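Local coordinates for protein catechol 1,2-dioxygenase (Acinetobacter sp., PDB 1DLT) that catalyses the intradiol cleavage of catechol by dioxygen to cis,cis-muconate, using one ferric ion per subunit, at residues A[162-167]-A[177-182]; A[216-221]-A[246-251]; A[222-227]-A[238-243]. All coordinates share one frame; numbering follows the deposited sequence.

Contact 1: residues A[162-167]-A[177-182]. With FE (Fe (III) ion), chain C; CAQ (catechol), chain D.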
# COMPACT_ATOMS: atom_id res chain seq x y z
N GLY A 162 -1.08 2.19 26.67
CA GLY A 162 -1.73 1.96 25.39
C GLY A 162 -1.01 0.97 24.47
O GLY A 162 -1.25 0.93 23.27
N PHE A 163 -0.13 0.16 25.04
CA PHE A 163 0.62 -0.84 24.26
C PHE A 163 0.13 -2.25 24.54
O PHE A 163 -0.22 -2.59 25.69
CB PHE A 163 2.12 -0.76 24.60
CG PHE A 163 2.72 0.56 24.29
CD1 PHE A 163 2.34 1.25 23.13
CD2 PHE A 163 3.69 1.11 25.12
CE1 PHE A 163 2.92 2.48 22.80
CE2 PHE A 163 4.27 2.34 24.81
CZ PHE A 163 3.88 3.02 23.64
N TYR A 164 0.11 -3.06 23.48
CA TYR A 164 -0.30 -4.45 23.59
C TYR A 164 0.93 -5.32 23.60
O TYR A 164 1.95 -4.96 23.00
CB TYR A 164 -1.16 -4.88 22.39
CG TYR A 164 -2.56 -4.29 22.35
CD1 TYR A 164 -2.77 -2.94 22.05
CD2 TYR A 164 -3.67 -5.09 22.62
CE1 TYR A 164 -4.06 -2.42 22.01
CE2 TYR A 164 -4.94 -4.59 22.59
CZ TYR A 164 -5.13 -3.25 22.28
OH TYR A 164 -6.40 -2.76 22.23
N SER A 165 0.86 -6.47 24.26
CA SER A 165 1.97 -7.40 24.22
C SER A 165 2.12 -7.83 22.73
O SER A 165 1.12 -7.89 21.98
CB SER A 165 1.71 -8.62 25.11
OG SER A 165 0.54 -9.33 24.76
N HIS A 166 3.37 -8.10 22.33
CA HIS A 166 3.74 -8.49 20.96
C HIS A 166 3.75 -7.32 19.98
O HIS A 166 4.19 -7.47 18.85
CB HIS A 166 2.84 -9.60 20.43
CG HIS A 166 2.89 -10.84 21.26
ND1 HIS A 166 2.24 -10.96 22.47
CD2 HIS A 166 3.59 -11.98 21.10
CE1 HIS A 166 2.55 -12.12 23.02
NE2 HIS A 166 3.36 -12.76 22.21
N PHE A 167 3.28 -6.16 20.41
CA PHE A 167 3.27 -4.96 19.57
C PHE A 167 3.71 -3.76 20.40
O PHE A 167 3.41 -2.63 20.06
CB PHE A 167 1.88 -4.69 18.99
CG PHE A 167 1.32 -5.83 18.22
CD1 PHE A 167 1.62 -5.97 16.86
CD2 PHE A 167 0.51 -6.78 18.83
CE1 PHE A 167 1.11 -7.04 16.11
CE2 PHE A 167 -0.00 -7.85 18.09
CZ PHE A 167 0.30 -7.98 16.72
N ASN A 177 1.01 -11.15 27.63
CA ASN A 177 0.65 -10.32 28.76
C ASN A 177 -0.66 -9.67 28.37
O ASN A 177 -0.76 -9.11 27.28
CB ASN A 177 1.68 -9.24 28.99
CG ASN A 177 1.43 -8.48 30.27
OD1 ASN A 177 1.73 -7.28 30.36
ND2 ASN A 177 0.91 -9.16 31.28
N MET A 178 -1.65 -9.74 29.27
CA MET A 178 -2.98 -9.15 29.08
C MET A 178 -3.75 -9.75 27.90
O MET A 178 -4.48 -9.06 27.19
CB MET A 178 -2.84 -7.64 28.94
CG MET A 178 -2.16 -7.00 30.17
SD MET A 178 -1.96 -5.25 29.95
CE MET A 178 -0.87 -5.24 28.50
N ARG A 179 -3.56 -11.06 27.70
CA ARG A 179 -4.20 -11.82 26.65
C ARG A 179 -4.47 -13.18 27.28
O ARG A 179 -3.53 -13.87 27.66
CB ARG A 179 -3.26 -12.00 25.44
CG ARG A 179 -2.92 -10.73 24.65
CD ARG A 179 -1.85 -11.06 23.61
NE ARG A 179 -1.35 -9.91 22.88
CZ ARG A 179 -2.04 -9.26 21.94
NH1 ARG A 179 -3.28 -9.67 21.64
NH2 ARG A 179 -1.52 -8.20 21.31
N ARG A 180 -5.74 -13.56 27.39
CA ARG A 180 -6.09 -14.86 27.96
C ARG A 180 -7.32 -15.42 27.30
O ARG A 180 -8.16 -14.67 26.76
CB ARG A 180 -6.35 -14.74 29.46
CG ARG A 180 -5.15 -14.45 30.32
CD ARG A 180 -4.16 -15.62 30.33
NE ARG A 180 -3.08 -15.38 31.28
CZ ARG A 180 -2.07 -14.53 31.11
NH1 ARG A 180 -1.94 -13.85 29.98
NH2 ARG A 180 -1.14 -14.39 32.05
N SER A 181 -7.44 -16.75 27.32
CA SER A 181 -8.64 -17.40 26.81
C SER A 181 -9.28 -18.01 28.04
O SER A 181 -8.62 -18.71 28.81
CB SER A 181 -8.33 -18.51 25.80
OG SER A 181 -7.76 -17.98 24.62
N ILE A 182 -10.55 -17.74 28.25
CA ILE A 182 -11.24 -18.30 29.40
C ILE A 182 -12.47 -19.11 29.01
O ILE A 182 -13.32 -18.66 28.26
CB ILE A 182 -11.59 -17.19 30.44
CG1 ILE A 182 -10.26 -16.59 30.90
CG2 ILE A 182 -12.44 -17.74 31.62
CD1 ILE A 182 -10.31 -15.90 32.19
FE FE C . -7.60 -2.51 20.68
C1 CAQ D . -7.24 -0.33 15.98
C2 CAQ D . -8.27 -0.94 16.76
C3 CAQ D . -8.04 -1.24 18.10
O3 CAQ D . -9.03 -1.83 18.85
C4 CAQ D . -6.83 -0.93 18.69
O4 CAQ D . -6.62 -1.22 20.01
C5 CAQ D . -5.82 -0.33 17.96
C6 CAQ D . -6.03 -0.03 16.57
O HOH W 1 -1.72 -7.08 25.29
O HOH W 2 -6.44 -2.68 18.55
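The loop that supplies the iron ligand Y164 is fastened to the start of strand 179-183 by S165 and R179, which meet in a side-on, two-point grip. R179 NH2 gives S165 O a fairly straight hydrogen bond of 2.7 Å, lying both in the carbonyl plane and in the plane of the guanidinium. Beside it, R179 NE donates to S165 OG at 2.7 Å with an angle of only 133°, the hydroxyl tilted from the guanidinium plane. A small hydroxyl suits this spot because it can accept and donate at once: S165 OG passes a hydrogen bond on to N177 O at 2.8 Å. The torsion allows this, since chi1 of 58° tucks OG between the backbone N and the carbonyl carbon and turns it to N177 O and R179 NE. Water 1 makes a second link, accepting from S165 N and donating to N177 O.

Y164, S165, H166 and F167 form a type II beta turn, closed by F167 N to Y164 O, in the connection between strands 152-157 and 179-183. Arginine, extended from CG to NE, is long enough to reach the carbonyl of S165 in this turn from the strand. R179 NH2 lies 3.5 Å from Y164 CB. It also comes up to the edge of the F167 ring, while NH1 is held by L109 O. R179 probably helps to steady the base of Y164, whose OH binds the ferric ion at 2.0 Å and lies 2.7 Å from catechol O4. Elsewhere, M178 bends at chi3 and brings its methyl CE to 3.9 Å from F163 O.

Contact 2: residues A[216-221]-A[246-251]. With CAQ (catechol), chain D.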
# COMPACT_ATOMS: atom_id res chain seq x y z
N GLY A 216 -7.14 16.30 9.23
CA GLY A 216 -7.52 17.06 10.41
C GLY A 216 -8.07 16.17 11.51
O GLY A 216 -8.83 16.63 12.37
N ARG A 217 -7.65 14.90 11.51
CA ARG A 217 -8.15 13.94 12.48
C ARG A 217 -7.08 13.41 13.44
O ARG A 217 -5.89 13.38 13.09
CB ARG A 217 -8.78 12.77 11.74
CG ARG A 217 -10.04 13.11 10.93
CD ARG A 217 -10.47 11.85 10.16
NE ARG A 217 -10.53 10.74 11.09
CZ ARG A 217 -10.51 9.46 10.76
NH1 ARG A 217 -10.43 9.11 9.48
NH2 ARG A 217 -10.51 8.53 11.73
N HIS A 218 -7.49 12.99 14.63
CA HIS A 218 -6.54 12.42 15.58
C HIS A 218 -6.49 10.90 15.37
O HIS A 218 -7.33 10.36 14.67
CB HIS A 218 -6.98 12.67 17.03
CG HIS A 218 -8.26 11.98 17.40
ND1 HIS A 218 -9.49 12.60 17.31
CD2 HIS A 218 -8.50 10.73 17.85
CE1 HIS A 218 -10.44 11.75 17.68
NE2 HIS A 218 -9.86 10.61 18.02
N GLY A 219 -5.53 10.22 15.98
CA GLY A 219 -5.45 8.78 15.83
C GLY A 219 -5.60 8.09 17.16
O GLY A 219 -4.84 7.18 17.45
N ASN A 220 -6.57 8.51 17.97
CA ASN A 220 -6.79 7.92 19.29
C ASN A 220 -8.00 7.05 19.45
O ASN A 220 -9.04 7.26 18.81
CB ASN A 220 -6.87 9.00 20.34
CG ASN A 220 -5.63 9.87 20.37
OD1 ASN A 220 -4.51 9.39 20.56
ND2 ASN A 220 -5.83 11.16 20.17
N ARG A 221 -7.87 6.08 20.34
CA ARG A 221 -8.97 5.20 20.67
C ARG A 221 -9.23 5.30 22.15
O ARG A 221 -8.29 5.52 22.94
CB ARG A 221 -8.64 3.73 20.35
CG ARG A 221 -8.35 3.45 18.87
CD ARG A 221 -8.88 2.08 18.53
NE ARG A 221 -10.32 2.11 18.77
CZ ARG A 221 -11.06 1.06 19.07
NH1 ARG A 221 -10.47 -0.13 19.18
NH2 ARG A 221 -12.37 1.19 19.28
N ASP A 246 -14.41 7.73 29.08
CA ASP A 246 -13.22 8.02 28.29
C ASP A 246 -13.52 9.19 27.35
O ASP A 246 -14.59 9.26 26.75
CB ASP A 246 -12.80 6.81 27.47
CG ASP A 246 -11.43 6.97 26.90
OD1 ASP A 246 -11.28 7.72 25.92
OD2 ASP A 246 -10.47 6.37 27.42
N PRO A 247 -12.57 10.12 27.20
CA PRO A 247 -12.71 11.29 26.35
C PRO A 247 -12.99 10.94 24.90
O PRO A 247 -13.56 11.75 24.17
CB PRO A 247 -11.36 11.99 26.50
CG PRO A 247 -10.96 11.59 27.89
CD PRO A 247 -11.23 10.12 27.81
N TYR A 248 -12.59 9.75 24.48
CA TYR A 248 -12.80 9.37 23.11
C TYR A 248 -13.87 8.34 22.92
O TYR A 248 -14.00 7.77 21.84
CB TYR A 248 -11.50 8.90 22.50
CG TYR A 248 -10.45 9.97 22.54
CD1 TYR A 248 -10.36 10.93 21.52
CD2 TYR A 248 -9.58 10.09 23.62
CE1 TYR A 248 -9.44 11.96 21.58
CE2 TYR A 248 -8.66 11.12 23.68
CZ TYR A 248 -8.60 12.05 22.65
OH TYR A 248 -7.69 13.08 22.68
N THR A 249 -14.67 8.12 23.96
CA THR A 249 -15.74 7.15 23.87
C THR A 249 -16.54 7.34 22.59
O THR A 249 -16.82 6.38 21.87
CB THR A 249 -16.70 7.25 25.07
OG1 THR A 249 -15.97 6.97 26.26
CG2 THR A 249 -17.85 6.25 24.93
N TYR A 250 -16.91 8.58 22.29
CA TYR A 250 -17.70 8.85 21.11
C TYR A 250 -16.92 9.56 20.03
O TYR A 250 -17.50 10.23 19.16
CB TYR A 250 -18.95 9.66 21.48
CG TYR A 250 -19.80 8.99 22.51
CD1 TYR A 250 -20.76 8.04 22.15
CD2 TYR A 250 -19.60 9.24 23.88
CE1 TYR A 250 -21.50 7.35 23.12
CE2 TYR A 250 -20.33 8.56 24.86
CZ TYR A 250 -21.29 7.62 24.47
OH TYR A 250 -22.00 6.92 25.43
N ASP A 251 -15.60 9.43 20.08
CA ASP A 251 -14.78 10.08 19.08
C ASP A 251 -13.57 9.22 18.84
O ASP A 251 -12.43 9.65 18.90
CB ASP A 251 -14.42 11.49 19.56
CG ASP A 251 -13.58 12.27 18.56
OD1 ASP A 251 -13.64 11.99 17.33
OD2 ASP A 251 -12.89 13.20 19.02
C1 CAQ D . -7.24 -0.33 15.98
C2 CAQ D . -8.27 -0.94 16.76
C3 CAQ D . -8.04 -1.24 18.10
O3 CAQ D . -9.03 -1.83 18.85
C4 CAQ D . -6.83 -0.93 18.69
O4 CAQ D . -6.62 -1.22 20.01
C5 CAQ D . -5.82 -0.33 17.96
C6 CAQ D . -6.03 -0.03 16.57
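Y248 lays the face of its ring against N220, whose CB stands over the ring centre, 4.0 Å from the centroid and 6° off the normal, a CH-pi contact. A short side chain suits the place, for CB can settle on the ring while the amide, its plane turned well away from the ring, carries ND2 to 3.7 Å from Y248 OH. H218 meets the tyrosine obliquely, its ring plane at 55° to the phenol and NE2 3.5 Å from Y248 CD1. With chi1 of 65° the imidazole of H218 swings toward D251, and NE2 makes a weak, bent hydrogen bond of 2.9 Å to D251 O. The carboxylate of D251 stands almost perpendicular to the imidazole, with OD2 3.1 Å from H218 CE1.

Two consecutive type I beta turns, D246 to T249 and Y248 to D251, shape the partner loop. D246 helps close the first: its OD1 accepts from Y248 N through the anti lone pair, an Asx turn, while T249 N and T249 OG1 both reach D246 O from the same face of its carbonyl plane.

R221 points the other way, to the substrate. Bent at chi2 and chi3, it brings CD to 3.5 Å from catechol C3, while a salt bridge from NH2 to D252 holds the guanidinium. Near the surface, segment 216-221 links helix 207-214, ended by the Schellman motif at G216, to strand 224-230; R217 NH1 bonds to G77 O and to A18 O of the second subunit, R221 pairs by backbone with Y200, and segment 246-251 joins strands 237-243 and 262-268.

Contact 3: residues A[222-227]-A[238-243]. With FE (Fe (III) ion), chain C; CAQ (catechol), chain D.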
# COMPACT_ATOMS: atom_id res chain seq x y z
N PRO A 222 -10.50 5.19 22.56
CA PRO A 222 -10.81 5.25 24.00
C PRO A 222 -10.27 3.96 24.64
O PRO A 222 -9.97 2.99 23.92
CB PRO A 222 -12.34 5.28 24.01
CG PRO A 222 -12.69 4.48 22.73
CD PRO A 222 -11.73 5.10 21.75
N ALA A 223 -10.13 3.94 25.96
CA ALA A 223 -9.67 2.73 26.65
C ALA A 223 -10.72 1.64 26.34
O ALA A 223 -11.94 1.87 26.48
CB ALA A 223 -9.58 2.98 28.15
N HIS A 224 -10.26 0.47 25.91
CA HIS A 224 -11.18 -0.60 25.54
C HIS A 224 -10.59 -1.99 25.73
O HIS A 224 -9.37 -2.17 25.85
CB HIS A 224 -11.59 -0.46 24.08
CG HIS A 224 -10.43 -0.54 23.14
ND1 HIS A 224 -9.53 0.48 22.99
CD2 HIS A 224 -9.97 -1.57 22.40
CE1 HIS A 224 -8.56 0.10 22.19
NE2 HIS A 224 -8.80 -1.15 21.82
N ILE A 225 -11.49 -2.96 25.75
CA ILE A 225 -11.11 -4.35 25.94
C ILE A 225 -11.75 -5.20 24.85
O ILE A 225 -12.95 -5.13 24.64
CB ILE A 225 -11.56 -4.84 27.32
CG1 ILE A 225 -10.94 -3.95 28.39
CG2 ILE A 225 -11.12 -6.32 27.50
CD1 ILE A 225 -11.37 -4.22 29.86
N HIS A 226 -10.93 -5.99 24.18
CA HIS A 226 -11.37 -6.83 23.08
C HIS A 226 -11.93 -8.19 23.55
O HIS A 226 -11.48 -8.74 24.56
CB HIS A 226 -10.20 -7.11 22.15
CG HIS A 226 -9.72 -5.92 21.40
ND1 HIS A 226 -10.23 -5.58 20.16
CD2 HIS A 226 -8.77 -5.01 21.68
CE1 HIS A 226 -9.60 -4.50 19.71
NE2 HIS A 226 -8.71 -4.14 20.62
N TYR A 227 -12.88 -8.71 22.78
CA TYR A 227 -13.49 -10.00 23.05
C TYR A 227 -13.72 -10.80 21.76
O TYR A 227 -14.09 -10.25 20.74
CB TYR A 227 -14.90 -9.89 23.67
CG TYR A 227 -15.03 -9.53 25.13
CD1 TYR A 227 -15.00 -8.20 25.55
CD2 TYR A 227 -15.22 -10.52 26.09
CE1 TYR A 227 -15.18 -7.87 26.90
CE2 TYR A 227 -15.40 -10.20 27.44
CZ TYR A 227 -15.38 -8.88 27.83
OH TYR A 227 -15.62 -8.54 29.13
N THR A 238 -17.40 -11.16 17.73
CA THR A 238 -16.23 -10.30 17.82
C THR A 238 -16.80 -8.99 18.33
O THR A 238 -17.70 -8.41 17.73
CB THR A 238 -15.58 -10.02 16.46
OG1 THR A 238 -15.07 -11.24 15.94
CG2 THR A 238 -14.43 -9.01 16.60
N THR A 239 -16.31 -8.53 19.47
CA THR A 239 -16.81 -7.29 19.99
C THR A 239 -15.78 -6.65 20.94
O THR A 239 -14.64 -7.15 21.06
CB THR A 239 -18.18 -7.49 20.70
OG1 THR A 239 -18.82 -6.22 20.83
CG2 THR A 239 -18.02 -8.09 22.10
N GLN A 240 -16.15 -5.52 21.55
CA GLN A 240 -15.29 -4.80 22.48
C GLN A 240 -16.16 -4.06 23.48
O GLN A 240 -17.37 -3.92 23.26
CB GLN A 240 -14.48 -3.72 21.79
CG GLN A 240 -13.47 -4.11 20.76
CD GLN A 240 -12.85 -2.86 20.14
OE1 GLN A 240 -12.68 -1.87 20.84
NE2 GLN A 240 -12.50 -2.90 18.85
N ILE A 241 -15.56 -3.61 24.58
CA ILE A 241 -16.25 -2.77 25.55
C ILE A 241 -15.33 -1.58 25.77
O ILE A 241 -14.10 -1.72 25.69
CB ILE A 241 -16.58 -3.48 26.86
CG1 ILE A 241 -15.31 -4.04 27.52
CG2 ILE A 241 -17.62 -4.52 26.58
CD1 ILE A 241 -15.56 -4.80 28.81
N ASN A 242 -15.94 -0.40 25.94
CA ASN A 242 -15.22 0.86 26.15
C ASN A 242 -15.47 1.25 27.58
O ASN A 242 -16.58 1.11 28.07
CB ASN A 242 -15.79 1.98 25.27
CG ASN A 242 -15.79 1.62 23.83
OD1 ASN A 242 -14.73 1.45 23.24
ND2 ASN A 242 -16.98 1.46 23.24
N VAL A 243 -14.42 1.75 28.24
CA VAL A 243 -14.54 2.19 29.61
C VAL A 243 -15.34 3.49 29.57
O VAL A 243 -14.98 4.45 28.85
CB VAL A 243 -13.14 2.44 30.25
CG1 VAL A 243 -13.31 2.93 31.66
CG2 VAL A 243 -12.32 1.13 30.23
FE FE C . -7.60 -2.51 20.68
C1 CAQ D . -7.24 -0.33 15.98
C2 CAQ D . -8.27 -0.94 16.76
C3 CAQ D . -8.04 -1.24 18.10
O3 CAQ D . -9.03 -1.83 18.85
C4 CAQ D . -6.83 -0.93 18.69
O4 CAQ D . -6.62 -1.22 20.01
C5 CAQ D . -5.82 -0.33 17.96
C6 CAQ D . -6.03 -0.03 16.57
O HOH W 3 -12.44 -6.97 19.00
O HOH W 2 -6.44 -2.68 18.55
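H224 and H226 hold the ferric ion through their NE2 atoms, at 2.1 Å and 2.0 Å, from one face of an antiparallel beta hairpin made by strands 224-230 and 237-243. Histidines two residues apart in a strand fall on the same face, so both imidazoles can reach one metal. Y164 OH and catechol O3 and O4 are further ligands; Y200, also an iron ligand of this enzyme, is not bonded to the metal in this catechol complex.

The second shell begins with the far nitrogens of the two rings. H224 ND1 donates to P222 O in the ring plane, a nearly straight bond of 2.7 Å that fixes the rotation of the imidazole and probably makes NE2 a somewhat better electron donor to the iron. H226 ND1 donates to water 3, which also lies within bonding distance of T239 O. From the neighbouring strand Q240 runs its extended chain beside H226, placing OE1 over a face of that ring and 3.1 Å from H224 CD2. An amide suits the position because its two ends differ, OE1 accepting from R221 NH1 and NE2 donating to I105 O.

Behind this layer, I225 with I241 and Y227 with T239 form hydrogen-bonded backbone pairs, H224 with N242 and H226 with Q240 non-hydrogen-bonded ones. The other face, with I225, Y227, T239 and I241, is buried and largely apolar; Y227 OH bonds to Y190 OH and T239 OG1 to P102 O. I225 CB packs on I241 CG1 at 3.8 Å. I241 chi1 of 57° sends its longer branch across to Y227, where CD1 meets ring atom CE1 edge-on at 3.6 Å.

In the fold
From the N terminus, the chain first reaches contact 1, where the loop after strand 152-157 is pinned to the beginning of strand 179-183 and a short excursion closes. Contact 2 opens later, after helix 207-214, and closes beyond strand 237-243; the whole hairpin of contact 3 falls within that span, so these two are concentric while contact 1 stands in series before them. D246 OD2 to A223 N, probably a hydrogen bond, joins contacts 2 and 3. Contacts 1 and 3 reach the same mixed sheet and meet at the iron, and all three touch catechol. The active site is thereby assembled from two loop regions and a central hairpin.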